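Local coordinates for DUF115 domain-containing protein (Magnetospirillum magneticum AMB-1, PDB 5MU5) that is a Maf glycosyltransferase involved in flagella formation, probably by attaching sugar to flagellin, at residues N255-R260 and G532-F537; I263-A268 and I382-D387; T269-P274 and L404-L409; I348-V353 and Y367-L372; A400-G405 and R478-Y483. One frame throughout, in Å; residues are numbered along the deposited sequence.

Contact 1: residues N255-R260 and G532-F537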
# COMPACT_ATOMS: atom_id res chain seq x y z
N ASN A 255 21.17 -14.38 3.25
CA ASN A 255 20.86 -14.62 4.64
C ASN A 255 20.51 -16.07 4.94
O ASN A 255 20.77 -16.55 6.03
CB ASN A 255 19.71 -13.73 5.08
CG ASN A 255 20.16 -12.32 5.40
OD1 ASN A 255 21.30 -12.11 5.81
ND2 ASN A 255 19.26 -11.34 5.23
N MET A 256 19.90 -16.76 3.98
CA MET A 256 19.40 -18.10 4.23
C MET A 256 20.21 -19.24 3.65
O MET A 256 19.98 -20.37 4.02
CB MET A 256 17.99 -18.19 3.70
CG MET A 256 17.02 -17.39 4.54
SD MET A 256 15.46 -17.38 3.69
CE MET A 256 14.98 -19.11 3.81
N ARG A 257 21.11 -18.91 2.73
CA ARG A 257 21.93 -19.87 2.01
C ARG A 257 22.71 -20.78 2.95
O ARG A 257 22.58 -21.99 2.88
CB ARG A 257 22.92 -19.11 1.12
CG ARG A 257 23.81 -19.99 0.24
CD ARG A 257 22.99 -20.62 -0.87
NE ARG A 257 23.72 -21.62 -1.60
CZ ARG A 257 23.86 -22.89 -1.22
NH1 ARG A 257 23.32 -23.34 -0.09
NH2 ARG A 257 24.55 -23.72 -1.99
N ASP A 258 23.51 -20.16 3.82
CA ASP A 258 24.50 -20.83 4.67
C ASP A 258 24.28 -20.56 6.13
O ASP A 258 23.45 -19.75 6.52
CB ASP A 258 25.90 -20.23 4.41
CG ASP A 258 26.33 -20.31 2.97
OD1 ASP A 258 26.83 -21.38 2.55
OD2 ASP A 258 26.23 -19.28 2.28
N GLY A 259 25.08 -21.24 6.94
CA GLY A 259 25.23 -20.95 8.36
C GLY A 259 24.03 -21.06 9.28
O GLY A 259 22.89 -21.34 8.88
N ARG A 260 24.33 -20.83 10.54
CA ARG A 260 23.33 -20.88 11.56
C ARG A 260 22.45 -19.63 11.49
O ARG A 260 22.92 -18.51 11.32
CB ARG A 260 23.96 -21.01 12.96
CG ARG A 260 24.59 -22.36 13.27
CD ARG A 260 24.82 -22.55 14.77
NE ARG A 260 25.79 -21.59 15.32
CZ ARG A 260 27.11 -21.74 15.32
NH1 ARG A 260 27.68 -22.82 14.79
NH2 ARG A 260 27.88 -20.79 15.84
N GLY A 532 17.25 -22.75 11.06
CA GLY A 532 17.28 -22.70 9.60
C GLY A 532 18.52 -23.37 9.03
O GLY A 532 19.66 -22.96 9.31
N GLY A 533 18.31 -24.41 8.24
CA GLY A 533 19.43 -25.09 7.57
C GLY A 533 19.50 -24.72 6.10
O GLY A 533 18.90 -23.74 5.65
N GLU A 534 20.26 -25.52 5.35
CA GLU A 534 20.31 -25.40 3.91
C GLU A 534 19.11 -26.10 3.34
O GLU A 534 18.74 -25.84 2.20
CB GLU A 534 21.55 -26.06 3.35
CG GLU A 534 22.83 -25.34 3.69
CD GLU A 534 24.05 -26.14 3.30
OE1 GLU A 534 24.10 -26.66 2.16
OE2 GLU A 534 24.97 -26.24 4.14
N GLU A 535 18.52 -27.01 4.12
CA GLU A 535 17.32 -27.73 3.69
C GLU A 535 16.26 -26.69 3.32
O GLU A 535 15.64 -26.77 2.26
CB GLU A 535 16.76 -28.64 4.80
CG GLU A 535 17.62 -29.85 5.18
CD GLU A 535 18.76 -29.54 6.15
OE1 GLU A 535 18.87 -28.39 6.65
OE2 GLU A 535 19.56 -30.46 6.41
N LEU A 536 16.07 -25.71 4.21
CA LEU A 536 15.07 -24.69 3.98
C LEU A 536 15.39 -23.90 2.73
O LEU A 536 14.53 -23.71 1.87
CB LEU A 536 14.94 -23.75 5.17
CG LEU A 536 13.89 -22.66 4.97
CD1 LEU A 536 12.55 -23.24 4.52
CD2 LEU A 536 13.75 -21.85 6.25
N PHE A 537 16.64 -23.46 2.61
CA PHE A 537 17.03 -22.73 1.43
C PHE A 537 16.70 -23.49 0.14
O PHE A 537 16.09 -22.93 -0.77
CB PHE A 537 18.51 -22.34 1.47
CG PHE A 537 19.01 -21.79 0.17
CD1 PHE A 537 18.79 -20.46 -0.17
CD2 PHE A 537 19.65 -22.62 -0.75
CE1 PHE A 537 19.22 -19.97 -1.39
CE2 PHE A 537 20.09 -22.13 -1.97
CZ PHE A 537 19.87 -20.80 -2.29
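R257 lies over the ring of F537, and the pair shows how an arginine can lay its aliphatic carbon on an aromatic face while its guanidinium lies almost parallel to the ring. The bend of the R257 chain at chi2 (71°) brings CD back over the ring. There CD of R257 sits 3.6 Å from the centroid of the F537 ring, a CH-pi contact displaced toward the rim, with CE2 and CZ beneath it. The guanidinium carries on over the same residue, its plane only 6° from that of the ring, and its NH1 is 3.8 Å from CD2 of F537. Near the guanidinium plane, OE1 of E534 is 4.1 Å from NH1 of R257, an attraction of opposite charges too long for a salt bridge. The stronger acidic partner is E648, which takes NE of R257 in a salt bridge.

At the other end of the interface M256 uses its methyl group: the chain turns at chi3 (67°), and CE meets CD2 of L536 at 3.9 Å. The carbonyl O of M256 approaches CB of F537, and CG of E534 touches the carbonyl O of R257 at 3.5 Å. Y253, W541 and F378 also contact F537, whereas M256 packs on F378 and F368.

No hydrogen bond crosses between 255-260, at the end of helix 242-257, and 532-537, at the start of helix 534-541. Cohesion therefore rests on dispersion and on the CH-pi contact of R257 with the F537 face, while the acidic groups of E534 and E648 would probably favour the arginine's positive charge.

Contact 2: residues I263-A268 and I382-D387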
# COMPACT_ATOMS: atom_id res chain seq x y z
N ILE A 263 14.40 -18.92 12.70
CA ILE A 263 13.25 -18.28 12.13
C ILE A 263 12.26 -18.00 13.23
O ILE A 263 11.96 -18.89 14.03
CB ILE A 263 12.53 -19.21 11.14
CG1 ILE A 263 13.48 -19.67 10.04
CG2 ILE A 263 11.36 -18.48 10.51
CD1 ILE A 263 14.12 -18.53 9.28
N LEU A 264 11.73 -16.78 13.26
CA LEU A 264 10.75 -16.39 14.25
C LEU A 264 9.38 -17.06 14.04
O LEU A 264 8.91 -17.20 12.92
CB LEU A 264 10.59 -14.88 14.24
CG LEU A 264 9.71 -14.28 15.33
CD1 LEU A 264 10.13 -12.85 15.67
CD2 LEU A 264 8.24 -14.29 14.91
N GLN A 265 8.75 -17.42 15.15
CA GLN A 265 7.47 -18.13 15.15
C GLN A 265 6.54 -17.48 16.20
O GLN A 265 7.01 -17.03 17.22
CB GLN A 265 7.74 -19.58 15.48
CG GLN A 265 6.63 -20.54 15.16
CD GLN A 265 7.14 -21.98 15.08
OE1 GLN A 265 6.64 -22.77 14.30
NE2 GLN A 265 8.14 -22.30 15.87
N HIS A 266 5.25 -17.38 15.88
CA HIS A 266 4.26 -16.84 16.80
C HIS A 266 4.01 -17.84 17.88
O HIS A 266 3.98 -19.02 17.62
CB HIS A 266 2.96 -16.52 16.08
CG HIS A 266 3.03 -15.29 15.24
ND1 HIS A 266 2.40 -14.11 15.58
CD2 HIS A 266 3.70 -15.04 14.09
CE1 HIS A 266 2.66 -13.19 14.66
NE2 HIS A 266 3.45 -13.73 13.75
N SER A 267 3.85 -17.36 19.10
CA SER A 267 3.61 -18.22 20.23
C SER A 267 2.14 -18.17 20.61
O SER A 267 1.54 -17.12 20.67
CB SER A 267 4.45 -17.74 21.41
OG SER A 267 4.18 -18.50 22.57
N ALA A 268 1.57 -19.33 20.89
CA ALA A 268 0.18 -19.42 21.34
C ALA A 268 0.03 -18.90 22.78
O ALA A 268 -0.98 -18.28 23.12
CB ALA A 268 -0.30 -20.87 21.26
N ILE A 382 3.01 -18.11 6.53
CA ILE A 382 2.51 -16.93 7.20
C ILE A 382 2.86 -16.88 8.69
O ILE A 382 3.10 -15.81 9.24
CB ILE A 382 0.98 -16.78 6.97
CG1 ILE A 382 0.48 -15.39 7.39
CG2 ILE A 382 0.20 -17.88 7.69
CD1 ILE A 382 1.00 -14.26 6.53
N GLU A 383 2.92 -18.04 9.34
CA GLU A 383 3.28 -18.10 10.77
C GLU A 383 4.71 -17.62 11.12
O GLU A 383 5.04 -17.48 12.30
CB GLU A 383 3.05 -19.51 11.35
CG GLU A 383 3.95 -20.64 10.84
CD GLU A 383 3.35 -21.41 9.67
OE1 GLU A 383 2.94 -20.79 8.65
OE2 GLU A 383 3.31 -22.66 9.77
N TYR A 384 5.55 -17.38 10.12
CA TYR A 384 6.91 -16.90 10.35
C TYR A 384 7.10 -15.43 9.94
O TYR A 384 8.22 -14.95 9.83
CB TYR A 384 7.93 -17.79 9.62
CG TYR A 384 7.76 -19.27 9.89
CD1 TYR A 384 8.21 -19.84 11.08
CD2 TYR A 384 7.16 -20.11 8.95
CE1 TYR A 384 8.07 -21.20 11.32
CE2 TYR A 384 7.00 -21.47 9.19
CZ TYR A 384 7.45 -21.99 10.38
OH TYR A 384 7.29 -23.31 10.62
N SER A 385 5.99 -14.73 9.72
CA SER A 385 6.05 -13.30 9.39
C SER A 385 5.43 -12.51 10.51
O SER A 385 4.85 -13.08 11.44
CB SER A 385 5.33 -12.98 8.07
OG SER A 385 4.03 -13.49 8.09
N LEU A 386 5.59 -11.20 10.42
CA LEU A 386 4.99 -10.27 11.34
C LEU A 386 4.15 -9.27 10.55
O LEU A 386 4.46 -8.95 9.41
CB LEU A 386 6.07 -9.52 12.11
CG LEU A 386 6.97 -10.38 12.99
CD1 LEU A 386 8.08 -9.51 13.54
CD2 LEU A 386 6.20 -11.04 14.12
N ASP A 387 3.06 -8.84 11.19
CA ASP A 387 2.23 -7.74 10.74
C ASP A 387 2.70 -6.50 11.48
O ASP A 387 3.17 -6.59 12.63
CB ASP A 387 0.77 -7.97 11.13
CG ASP A 387 0.14 -9.11 10.37
OD1 ASP A 387 0.58 -9.40 9.24
OD2 ASP A 387 -0.82 -9.71 10.91
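H266 supplies the one hydrogen bond that crosses between 263-268 and 382-387, two largely irregular segments, the second opening with a 3-10 turn at 382-383, whose touching parts run 91° apart. Its NE2 donates to the carbonyl O of S385 at 2.8 Å, with that oxygen 2° out of the imidazole plane and the donor almost in line with the C=O bond. The carbonyl O of E383 also lies at the ring edge, 3.3 Å from CD2 of H266. Within 382-387, the O of I382 accepts from both OG and N of S385, which fixes the short turn that presents the S385 carbonyl.

A weaker polar contact runs the other way: CA of Y384 points its hydrogen at the O of L264, 3.3 Å off, and the same oxygen lies at the edge of the tyrosine ring.

Apolar touches fill in around these. CG of Y384, anti to its carbonyl carbon (chi1 -51°), comes beside I263, whose CG2 meets CD1 of Y384 at 3.5 Å, and CD2 of L264 reaches CD2 of L386 at 3.9 Å. Q265 runs beside Y384, pointing the same way; its NE2 is bonded to S528 and the tyrosine OH to R530.

Two connections of the alpha/beta domain meet here: one follows strand 262-263, the other links helix 373-378 to helix 393-404, and L264 and L386 both rest on Y367 of strand 363-367.

Contact 3: residues T269-P274 and L404-L409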
# COMPACT_ATOMS: atom_id res chain seq x y z
N THR A 269 1.04 -19.14 23.62
CA THR A 269 0.96 -18.83 25.04
C THR A 269 1.68 -17.55 25.45
O THR A 269 2.56 -17.07 24.76
CB THR A 269 1.52 -20.00 25.89
OG1 THR A 269 2.85 -20.29 25.47
CG2 THR A 269 0.65 -21.24 25.74
N GLN A 270 1.30 -17.06 26.61
CA GLN A 270 1.78 -15.79 27.13
C GLN A 270 2.98 -15.97 28.03
O GLN A 270 3.09 -16.96 28.73
CB GLN A 270 0.69 -15.13 27.96
CG GLN A 270 -0.62 -14.90 27.23
CD GLN A 270 -1.63 -14.18 28.12
OE1 GLN A 270 -1.25 -13.42 29.03
NE2 GLN A 270 -2.91 -14.41 27.86
N LEU A 271 3.85 -14.97 28.04
CA LEU A 271 5.00 -14.96 28.91
C LEU A 271 4.73 -13.83 29.89
O LEU A 271 4.23 -12.78 29.50
CB LEU A 271 6.27 -14.70 28.10
CG LEU A 271 6.46 -15.69 26.95
CD1 LEU A 271 7.61 -15.26 26.05
CD2 LEU A 271 6.69 -17.10 27.49
N HIS A 272 5.04 -14.05 31.15
CA HIS A 272 4.81 -13.05 32.17
C HIS A 272 5.98 -12.11 32.47
O HIS A 272 5.80 -11.13 33.15
CB HIS A 272 4.30 -13.71 33.44
CG HIS A 272 2.96 -14.35 33.28
ND1 HIS A 272 2.78 -15.72 33.24
CD2 HIS A 272 1.73 -13.80 33.11
CE1 HIS A 272 1.50 -15.99 33.06
NE2 HIS A 272 0.84 -14.85 32.97
N THR A 273 7.18 -12.39 31.98
CA THR A 273 8.28 -11.46 32.17
C THR A 273 7.96 -10.19 31.38
O THR A 273 7.56 -10.26 30.22
CB THR A 273 9.62 -12.02 31.67
OG1 THR A 273 9.88 -13.26 32.30
CG2 THR A 273 10.77 -11.08 31.99
N PRO A 274 8.14 -9.02 32.00
CA PRO A 274 7.89 -7.82 31.22
C PRO A 274 8.98 -7.59 30.20
O PRO A 274 10.09 -8.06 30.36
CB PRO A 274 7.86 -6.69 32.26
CG PRO A 274 8.36 -7.27 33.52
CD PRO A 274 8.56 -8.74 33.38
N LEU A 404 6.07 -13.17 20.12
CA LEU A 404 6.78 -14.13 20.95
C LEU A 404 6.04 -14.49 22.23
O LEU A 404 6.32 -15.52 22.82
CB LEU A 404 8.15 -13.58 21.31
CG LEU A 404 9.05 -13.41 20.10
CD1 LEU A 404 10.36 -12.83 20.60
CD2 LEU A 404 9.27 -14.73 19.36
N GLY A 405 5.10 -13.67 22.65
CA GLY A 405 4.26 -14.00 23.77
C GLY A 405 4.26 -12.97 24.88
O GLY A 405 3.50 -13.11 25.82
N PHE A 406 5.12 -11.96 24.78
CA PHE A 406 5.16 -10.93 25.80
C PHE A 406 3.86 -10.12 25.80
O PHE A 406 3.26 -9.90 24.76
CB PHE A 406 6.38 -10.04 25.61
CG PHE A 406 7.69 -10.79 25.74
CD1 PHE A 406 8.17 -11.14 26.98
CD2 PHE A 406 8.40 -11.15 24.62
CE1 PHE A 406 9.34 -11.86 27.11
CE2 PHE A 406 9.60 -11.84 24.74
CZ PHE A 406 10.08 -12.19 25.98
N ARG A 407 3.42 -9.74 26.99
CA ARG A 407 2.16 -9.05 27.17
C ARG A 407 2.24 -7.79 28.01
O ARG A 407 1.49 -6.85 27.75
CB ARG A 407 1.14 -10.03 27.73
CG ARG A 407 0.81 -11.18 26.77
CD ARG A 407 0.04 -10.69 25.55
NE ARG A 407 -0.28 -11.76 24.60
CZ ARG A 407 0.48 -12.12 23.57
NH1 ARG A 407 1.64 -11.51 23.33
NH2 ARG A 407 0.07 -13.08 22.75
N GLU A 408 3.15 -7.75 28.98
CA GLU A 408 3.39 -6.57 29.76
C GLU A 408 4.56 -5.85 29.10
O GLU A 408 5.68 -6.35 29.07
CB GLU A 408 3.69 -6.94 31.21
CG GLU A 408 3.65 -5.75 32.16
CD GLU A 408 4.05 -6.12 33.59
OE1 GLU A 408 3.80 -7.28 33.98
OE2 GLU A 408 4.59 -5.27 34.32
N LEU A 409 4.28 -4.70 28.52
CA LEU A 409 5.24 -3.98 27.71
C LEU A 409 5.49 -2.60 28.25
O LEU A 409 4.56 -1.92 28.62
CB LEU A 409 4.68 -3.77 26.30
CG LEU A 409 4.84 -4.84 25.23
CD1 LEU A 409 4.31 -6.19 25.67
CD2 LEU A 409 4.10 -4.38 23.98
O HOH W 1 4.99 -10.12 29.42
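The backbones of 269-274 and 404-409 run side by side at about 49°, tied by L271 N donating to G405 O at 2.9 Å, with the donor 52° out of the carbonyl plane. G405, at positive phi, is the C-prime residue of a Schellman motif that closes helix 393-404; a side chain here would clash with T269 O.

L271 and F406 carry the apolar part. CG of L271 is anti to the carbonyl carbon (chi1 -55°), and CD1 beyond it stands over the centre of the F406 ring, 4.0 Å from its centroid, in a CH-pi contact. T273 O lies at the ring edge, 3.4 Å from CD1 of F406. An alanine at F406 would probably open a gap beneath CD1 of L271 and beside T273 O, leaving the leucine freer to turn.

A water bridges the backbones, donating to L271 O and T273 O and accepting from R407 N at 2.9 Å. R407 crosses Q270 at about a right angle, its CG 3.8 Å from OE1 of Q270. Its NH1 bonds to F406 O at 2.7 Å and also to L402 O, so the guanidinium is tied back to the end of the helix. Farther along, CB of P274 meets CD of E408 at 4.1 Å, while OE2 of E408 is bonded to Y410 OH.

The pairing lies where strands 275-278 and 408-412 begin as neighbours in the sheet, E408 bonding to V275 through the backbone. Helix 515-528 packs on L271 and T273, whose OG1 bonds to D521, and F406 rests on V275 and V299.

Contact 4: residues I348-V353 and Y367-L372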
# COMPACT_ATOMS: atom_id res chain seq x y z
N ILE A 348 17.20 -9.95 15.94
CA ILE A 348 15.97 -10.35 15.27
C ILE A 348 15.81 -9.36 14.15
O ILE A 348 15.64 -8.17 14.39
CB ILE A 348 14.72 -10.26 16.15
CG1 ILE A 348 14.86 -11.21 17.35
CG2 ILE A 348 13.47 -10.59 15.32
CD1 ILE A 348 13.68 -11.16 18.30
N GLY A 349 15.89 -9.86 12.93
CA GLY A 349 15.79 -9.01 11.78
C GLY A 349 14.90 -9.55 10.70
O GLY A 349 14.57 -10.74 10.65
N SER A 350 14.50 -8.65 9.83
CA SER A 350 13.83 -9.00 8.60
C SER A 350 14.77 -9.88 7.75
O SER A 350 15.99 -9.71 7.77
CB SER A 350 13.49 -7.73 7.84
OG SER A 350 13.28 -8.02 6.48
N ASN A 351 14.19 -10.79 6.97
CA ASN A 351 14.99 -11.62 6.10
C ASN A 351 15.78 -10.84 5.05
O ASN A 351 16.72 -11.36 4.47
CB ASN A 351 14.14 -12.70 5.41
CG ASN A 351 13.00 -12.13 4.58
OD1 ASN A 351 12.18 -11.32 5.05
ND2 ASN A 351 12.91 -12.61 3.34
N THR A 352 15.41 -9.57 4.85
CA THR A 352 16.08 -8.73 3.88
C THR A 352 17.14 -7.80 4.46
O THR A 352 17.63 -6.95 3.75
CB THR A 352 15.06 -7.86 3.14
OG1 THR A 352 14.42 -7.02 4.09
CG2 THR A 352 14.03 -8.73 2.40
N VAL A 353 17.51 -7.95 5.73
CA VAL A 353 18.58 -7.11 6.25
C VAL A 353 19.91 -7.46 5.58
O VAL A 353 20.07 -8.56 5.02
CB VAL A 353 18.73 -7.19 7.78
CG1 VAL A 353 17.44 -6.77 8.45
CG2 VAL A 353 19.20 -8.58 8.25
N TYR A 367 12.61 -12.93 10.61
CA TYR A 367 11.19 -13.07 10.33
C TYR A 367 11.04 -12.68 8.86
O TYR A 367 11.93 -12.03 8.28
CB TYR A 367 10.35 -12.20 11.24
CG TYR A 367 10.39 -10.73 10.91
CD1 TYR A 367 11.37 -9.92 11.42
CD2 TYR A 367 9.45 -10.17 10.07
CE1 TYR A 367 11.41 -8.56 11.08
CE2 TYR A 367 9.47 -8.83 9.74
CZ TYR A 367 10.46 -8.04 10.24
OH TYR A 367 10.45 -6.70 9.92
N PHE A 368 9.95 -13.10 8.25
CA PHE A 368 9.73 -12.84 6.84
C PHE A 368 8.85 -11.65 6.62
O PHE A 368 7.68 -11.62 7.02
CB PHE A 368 9.23 -14.10 6.13
CG PHE A 368 10.29 -15.12 6.03
CD1 PHE A 368 10.52 -15.97 7.08
CD2 PHE A 368 11.16 -15.12 4.96
CE1 PHE A 368 11.56 -16.86 7.04
CE2 PHE A 368 12.19 -16.03 4.89
CZ PHE A 368 12.40 -16.90 5.93
N ARG A 369 9.44 -10.63 6.01
CA ARG A 369 8.72 -9.42 5.76
C ARG A 369 7.83 -9.57 4.52
O ARG A 369 8.31 -9.87 3.45
CB ARG A 369 9.69 -8.26 5.60
CG ARG A 369 8.93 -6.99 5.80
CD ARG A 369 9.75 -5.75 5.64
NE ARG A 369 8.87 -4.63 5.97
CZ ARG A 369 9.24 -3.36 5.95
NH1 ARG A 369 10.48 -3.05 5.63
NH2 ARG A 369 8.36 -2.42 6.26
N PRO A 370 6.52 -9.36 4.69
CA PRO A 370 5.59 -9.63 3.60
C PRO A 370 5.61 -8.62 2.45
O PRO A 370 6.31 -7.61 2.52
CB PRO A 370 4.21 -9.64 4.30
CG PRO A 370 4.39 -8.83 5.54
CD PRO A 370 5.83 -8.95 5.93
N ALA A 371 4.88 -8.93 1.38
CA ALA A 371 4.68 -7.99 0.27
C ALA A 371 5.97 -7.64 -0.49
O ALA A 371 6.18 -6.49 -0.90
CB ALA A 371 3.99 -6.71 0.78
N LEU A 372 6.82 -8.64 -0.70
CA LEU A 372 8.07 -8.45 -1.42
C LEU A 372 8.35 -9.73 -2.18
O LEU A 372 7.81 -10.76 -1.84
CB LEU A 372 9.23 -8.19 -0.44
CG LEU A 372 9.19 -6.90 0.40
CD1 LEU A 372 10.22 -6.93 1.53
CD2 LEU A 372 9.40 -5.67 -0.46
O HOH W 2 10.73 -10.94 2.51
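N351 reaches across to F368 and R369 just beyond the last parallel bridge between strands 346-350 and 363-367. With chi1 at 59°, its CG is held between the backbone N and the carbonyl carbon. CB touches the O of Y367 and lies 3.9 Å from CD2 of F368, which CG approaches more closely. At the tip, OD1 accepts from R369 N at 3.0 Å, in a bond with an N-H...O angle of 166°. ND2 lies 3.5 Å from CD2 of F368, the amide and ring planes 45° apart, and donates to a water that in turn donates to R369 O. ND2 of N351 is also hydrogen-bonded to OG of S252. A leucine in place of N351 would probably leave R369 N without its acceptor and this water without one of its partners.

Backbone bonds run on either side of S350: Y367 N to G349 O and N351 N to Y367 O, both 2.9 Å. They bring CA of S350 over the face of the Y367 ring, 4.0 Å from its centroid, while the tyrosine OH is bonded to S389. OG of S350 shares a hydrogen bond with OG1 of T352 at 2.8 Å, within the type I turn from S350 to V353.

These are the C-terminal ends of two neighbouring parallel strands in a mixed sheet, where strands give way to loops; an asparagine side chain here continues the pairing after the strand hydrogen bonds end.

Contact 5: residues A400-G405 and R478-Y483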
# COMPACT_ATOMS: atom_id res chain seq x y z
N ALA A 400 7.25 -7.91 17.25
CA ALA A 400 8.03 -9.13 17.54
C ALA A 400 7.77 -9.57 18.96
O ALA A 400 7.58 -10.75 19.23
CB ALA A 400 9.52 -8.91 17.34
N ALA A 401 7.75 -8.61 19.89
CA ALA A 401 7.54 -8.93 21.30
C ALA A 401 6.18 -9.57 21.56
O ALA A 401 6.07 -10.53 22.32
CB ALA A 401 7.70 -7.69 22.14
N LEU A 402 5.15 -9.05 20.92
CA LEU A 402 3.80 -9.57 21.09
C LEU A 402 3.68 -10.94 20.44
O LEU A 402 3.05 -11.83 20.98
CB LEU A 402 2.77 -8.59 20.49
CG LEU A 402 2.67 -7.27 21.25
CD1 LEU A 402 2.01 -6.20 20.39
CD2 LEU A 402 1.93 -7.46 22.57
N ALA A 403 4.34 -11.11 19.30
CA ALA A 403 4.32 -12.38 18.59
C ALA A 403 4.98 -13.50 19.43
O ALA A 403 4.47 -14.63 19.49
CB ALA A 403 5.01 -12.22 17.26
N LEU A 404 6.07 -13.17 20.12
CA LEU A 404 6.78 -14.13 20.95
C LEU A 404 6.04 -14.49 22.23
O LEU A 404 6.32 -15.52 22.82
CB LEU A 404 8.15 -13.58 21.31
CG LEU A 404 9.05 -13.41 20.10
CD1 LEU A 404 10.36 -12.83 20.60
CD2 LEU A 404 9.27 -14.73 19.36
N GLY A 405 5.10 -13.67 22.65
CA GLY A 405 4.26 -14.00 23.77
C GLY A 405 4.26 -12.97 24.88
O GLY A 405 3.50 -13.11 25.82
N ARG A 478 -2.11 0.18 16.77
CA ARG A 478 -2.86 -0.86 16.11
C ARG A 478 -2.34 -2.28 16.51
O ARG A 478 -3.13 -3.14 16.84
CB ARG A 478 -2.84 -0.63 14.59
CG ARG A 478 -3.44 -1.78 13.78
CD ARG A 478 -3.56 -1.49 12.28
NE ARG A 478 -2.26 -1.20 11.64
CZ ARG A 478 -1.80 0.01 11.31
NH1 ARG A 478 -2.51 1.12 11.55
NH2 ARG A 478 -0.61 0.13 10.73
N ILE A 479 -1.04 -2.54 16.49
CA ILE A 479 -0.60 -3.91 16.84
C ILE A 479 -0.89 -4.19 18.31
O ILE A 479 -1.38 -5.26 18.67
CB ILE A 479 0.89 -4.20 16.48
CG1 ILE A 479 1.18 -5.70 16.52
CG2 ILE A 479 1.86 -3.47 17.38
CD1 ILE A 479 0.44 -6.50 15.47
N ILE A 480 -0.67 -3.21 19.17
CA ILE A 480 -0.94 -3.42 20.58
C ILE A 480 -2.41 -3.72 20.80
O ILE A 480 -2.76 -4.66 21.54
CB ILE A 480 -0.44 -2.25 21.43
CG1 ILE A 480 1.10 -2.27 21.44
CG2 ILE A 480 -0.93 -2.39 22.85
CD1 ILE A 480 1.75 -0.99 21.91
N GLY A 481 -3.28 -2.95 20.14
CA GLY A 481 -4.72 -3.19 20.19
C GLY A 481 -5.17 -4.60 19.83
O GLY A 481 -6.06 -5.13 20.44
N ARG A 482 -4.53 -5.22 18.86
CA ARG A 482 -4.89 -6.59 18.48
C ARG A 482 -4.61 -7.66 19.56
O ARG A 482 -5.11 -8.77 19.46
CB ARG A 482 -4.22 -6.97 17.17
CG ARG A 482 -4.71 -6.11 16.00
CD ARG A 482 -3.98 -6.42 14.71
NE ARG A 482 -4.21 -7.81 14.31
CZ ARG A 482 -3.52 -8.46 13.38
NH1 ARG A 482 -2.53 -7.87 12.71
NH2 ARG A 482 -3.83 -9.74 13.12
N TYR A 483 -3.84 -7.33 20.59
CA TYR A 483 -3.54 -8.28 21.66
C TYR A 483 -4.18 -7.91 22.99
O TYR A 483 -3.86 -8.50 24.03
CB TYR A 483 -2.02 -8.39 21.84
CG TYR A 483 -1.29 -9.09 20.71
CD1 TYR A 483 -0.89 -8.40 19.58
CD2 TYR A 483 -0.99 -10.44 20.78
CE1 TYR A 483 -0.21 -9.03 18.54
CE2 TYR A 483 -0.29 -11.08 19.78
CZ TYR A 483 0.10 -10.37 18.66
OH TYR A 483 0.78 -11.00 17.67
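L402 packs against Y483 and the isoleucines before it where two helices, 393-404 and 467-482, meet near their C-terminal ends in the alpha/beta domain. CB of L402 stands over the centre of the Y483 ring, 3.6 Å from its centroid and 14° off the normal, a CH-pi contact. Its CG lies anti to the carbonyl carbon (chi1 -67°), and beyond it CD1 reaches CG1 of I479 at 4.0 Å and CG1 of I480 at 4.2 Å. CD2 stays nearer the root of the tyrosine, against its CB and CG. No hydrogen bond links the two segments.

The next shell begins with the backbone. Y483 lies at the C-terminal end of helix 467-482, its N bonded to I480 O, and its side chain also touches R407. On the other side A403 is packed against H266 and L386. Outermost, I479 and I480 also touch T398, one turn earlier in the same helix as L402, and R482 forms a salt bridge with D387. The tyrosine's far end passes beside A403, the residue after L402, its OH 3.9 Å from CA of A403.

Overall arrangement
Contacts 2, 4 and 5 are largely buried, whereas contacts 1 and 3 lie farther out, their centres about 30 Å from the centre of the chain, and are only partly buried. Contacts 3 and 4 reach the same mixed sheet at different strands, one by a bridging water and a single backbone bond, the other by one parallel bridge extended by a side-chain bond. Contact 5 joins helices by mainly apolar contacts, with no hydrogen bond across, and shares L404 and G405 with contact 3. Contact 2 is the go-between: the N of S267 meets A403 O of contact 5, and Y384 O meets F368 N of contact 4. Contact 1, where arginine packs on phenylalanine, is tied to contact 4 by N255 ND2 at N351 O.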